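Local coordinates for uncharacterized protein A6V7T0 (Pseudomonas aeruginosa, PDB 3K12) that is of unknown function but belongs to the YjgF-like superfamily of small alpha-beta proteins, whose members typically assemble as trimers, at residues D34-T39 / N77-Q82. Numbering follows the deposited sequence.
Sequences DIQDQT and NQVWDQ
Gln36 and Val79 have the closest CA atoms across two helical segments whose local axes pass 9.1 Å apart and run in roughly the same direction, 41° from parallel. Val79 suits the place because its branched side chain is short and wholly apolar: with CG1 anti to the backbone N (chi1 177°), one methyl is turned to each of two neighbours. Val79 CG2 lies against the first turn of the other helix, 3.8 Å from Gln36 CB, while Val79 CG1 meets Thr39 CG2 at 3.8 Å. Thr39 can present that methyl in a buried position because its hydroxyl is turned back to O of Ile35, 2.8 Å from Thr39 OG1; the carbonyl also accepts from Thr39 N on its other face. In this YjgF-like fold, helices 35-52 and 73-83 pack beside each other on the beta-sheet, where Ile35 and Thr39 both touch Val106. Toward solvent, Gln78 reaches out extended, and its NE2 makes a weak, strongly bent hydrogen bond (2.9 Å, 125°) to OE1 of Gln36, the two amide planes being steeply inclined. Asp34, as N-cap, accepts from Asp37 N through OD1 at 2.8 Å, satisfying a first-turn amide that has no helical carbonyl to bond.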
loop_
_atom_site.group_PDB
_atom_site.type_symbol
_atom_site.label_atom_id
_atom_site.label_comp_id
_atom_site.label_asym_id
_atom_site.label_seq_id
_atom_site.Cartn_x
_atom_site.Cartn_y
_atom_site.Cartn_z
ATOM N N ASP D 34 13.075 -8.330 -19.815
ATOM C CA ASP D 34 13.313 -6.931 -19.464
ATOM C C ASP D 34 12.108 -6.346 -18.728
ATOM O O ASP D 34 11.097 -7.034 -18.525
ATOM C CB ASP D 34 13.666 -6.075 -20.713
ATOM C CG ASP D 34 12.600 -6.102 -21.811
ATOM O OD1 ASP D 34 11.394 -6.278 -21.558
ATOM O OD2 ASP D 34 12.984 -5.885 -22.987
ATOM N N ILE D 35 12.208 -5.074 -18.351
ATOM C CA ILE D 35 11.126 -4.446 -17.582
ATOM C C ILE D 35 9.805 -4.463 -18.331
ATOM O O ILE D 35 8.749 -4.692 -17.732
ATOM C CB ILE D 35 11.488 -3.023 -17.083
ATOM C CG1 ILE D 35 10.314 -2.402 -16.298
ATOM C CG2 ILE D 35 11.928 -2.112 -18.240
ATOM C CD1 ILE D 35 10.078 -3.059 -14.934
ATOM N N GLN D 36 9.839 -4.224 -19.645
ATOM C CA GLN D 36 8.622 -4.179 -20.421
ATOM C C GLN D 36 7.935 -5.541 -20.403
ATOM O O GLN D 36 6.702 -5.650 -20.225
ATOM C CB GLN D 36 8.911 -3.762 -21.870
ATOM C CG GLN D 36 9.258 -2.277 -22.044
ATOM C CD GLN D 36 10.745 -1.975 -22.119
ATOM O OE1 GLN D 36 11.125 -0.938 -22.674
ATOM N NE2 GLN D 36 11.593 -2.844 -21.557
ATOM N N ASP D 37 8.740 -6.575 -20.608
ATOM C CA ASP D 37 8.231 -7.945 -20.628
ATOM C C ASP D 37 7.606 -8.283 -19.268
ATOM O O ASP D 37 6.481 -8.790 -19.215
ATOM C CB ASP D 37 9.351 -8.926 -20.999
ATOM C CG ASP D 37 8.908 -10.388 -20.945
ATOM O OD1 ASP D 37 7.868 -10.725 -21.547
ATOM O OD2 ASP D 37 9.601 -11.205 -20.299
ATOM N N GLN D 38 8.316 -7.959 -18.192
ATOM C CA GLN D 38 7.843 -8.298 -16.834
ATOM C C GLN D 38 6.591 -7.528 -16.457
ATOM O O GLN D 38 5.655 -8.094 -15.879
ATOM C CB GLN D 38 8.922 -8.086 -15.805
ATOM C CG GLN D 38 10.112 -9.018 -16.006
ATOM C CD GLN D 38 10.982 -9.163 -14.784
ATOM O OE1 GLN D 38 10.537 -8.924 -13.654
ATOM N NE2 GLN D 38 12.229 -9.594 -14.988
ATOM N N THR D 39 6.541 -6.261 -16.854
ATOM C CA THR D 39 5.384 -5.416 -16.601
ATOM C C THR D 39 4.149 -5.962 -17.341
ATOM O O THR D 39 3.047 -6.029 -16.793
ATOM C CB THR D 39 5.668 -3.945 -16.981
ATOM O OG1 THR D 39 6.792 -3.475 -16.215
ATOM C CG2 THR D 39 4.455 -3.069 -16.687
ATOM N N ASN D 77 6.907 2.607 -17.473
ATOM C CA ASN D 77 5.869 3.565 -17.836
ATOM C C ASN D 77 5.407 3.458 -19.286
ATOM O O ASN D 77 4.261 3.761 -19.578
ATOM C CB ASN D 77 6.294 4.998 -17.529
ATOM C CG ASN D 77 6.448 5.239 -16.060
ATOM O OD1 ASN D 77 5.750 4.647 -15.225
ATOM N ND2 ASN D 77 7.386 6.102 -15.713
ATOM N N GLN D 78 6.306 2.999 -20.155
ATOM C CA GLN D 78 5.976 2.753 -21.568
ATOM C C GLN D 78 4.817 1.762 -21.661
ATOM O O GLN D 78 3.815 2.020 -22.338
ATOM C CB GLN D 78 7.214 2.229 -22.302
ATOM C CG GLN D 78 7.035 1.828 -23.775
ATOM C CD GLN D 78 8.217 0.973 -24.262
ATOM O OE1 GLN D 78 8.063 0.113 -25.139
ATOM N NE2 GLN D 78 9.382 1.182 -23.675
ATOM N N VAL D 79 4.934 0.650 -20.941
ATOM C CA VAL D 79 3.855 -0.347 -20.953
ATOM C C VAL D 79 2.600 0.166 -20.241
ATOM O O VAL D 79 1.484 0.013 -20.739
ATOM C CB VAL D 79 4.333 -1.691 -20.341
ATOM C CG1 VAL D 79 3.215 -2.705 -20.282
ATOM C CG2 VAL D 79 5.512 -2.221 -21.142
ATOM N N TRP D 80 2.790 0.762 -19.047
ATOM C CA TRP D 80 1.682 1.336 -18.299
ATOM C C TRP D 80 0.814 2.251 -19.180
ATOM O O TRP D 80 -0.405 2.162 -19.182
ATOM C CB TRP D 80 2.239 2.104 -17.080
ATOM C CG TRP D 80 1.179 2.637 -16.166
ATOM C CD1 TRP D 80 0.543 3.829 -16.266
ATOM C CD2 TRP D 80 0.613 1.972 -15.017
ATOM N NE1 TRP D 80 -0.389 3.968 -15.251
ATOM C CE2 TRP D 80 -0.358 2.841 -14.471
ATOM C CE3 TRP D 80 0.840 0.735 -14.398
ATOM C CZ2 TRP D 80 -1.109 2.522 -13.310
ATOM C CZ3 TRP D 80 0.107 0.414 -13.251
ATOM C CH2 TRP D 80 -0.864 1.303 -12.725
ATOM N N ASP D 81 1.490 3.125 -19.940
ATOM C CA ASP D 81 0.807 4.091 -20.791
ATOM C C ASP D 81 0.101 3.455 -22.005
ATOM O O ASP D 81 -0.800 4.066 -22.603
ATOM C CB ASP D 81 1.794 5.173 -21.258
ATOM C CG ASP D 81 2.272 6.069 -20.125
ATOM O OD1 ASP D 81 1.655 6.080 -19.036
ATOM O OD2 ASP D 81 3.292 6.771 -20.330
ATOM N N GLN D 82 0.480 2.233 -22.328
ATOM C CA GLN D 82 -0.145 1.488 -23.434
ATOM C C GLN D 82 -1.246 0.565 -23.006
ATOM O O GLN D 82 -1.864 -0.061 -23.831
ATOM C CB GLN D 82 0.913 0.629 -24.161
ATOM C CG GLN D 82 1.834 1.451 -25.015
ATOM C CD GLN D 82 3.050 0.702 -25.505
ATOM O OE1 GLN D 82 3.126 -0.545 -25.454
ATOM N NE2 GLN D 82 4.021 1.457 -25.983
#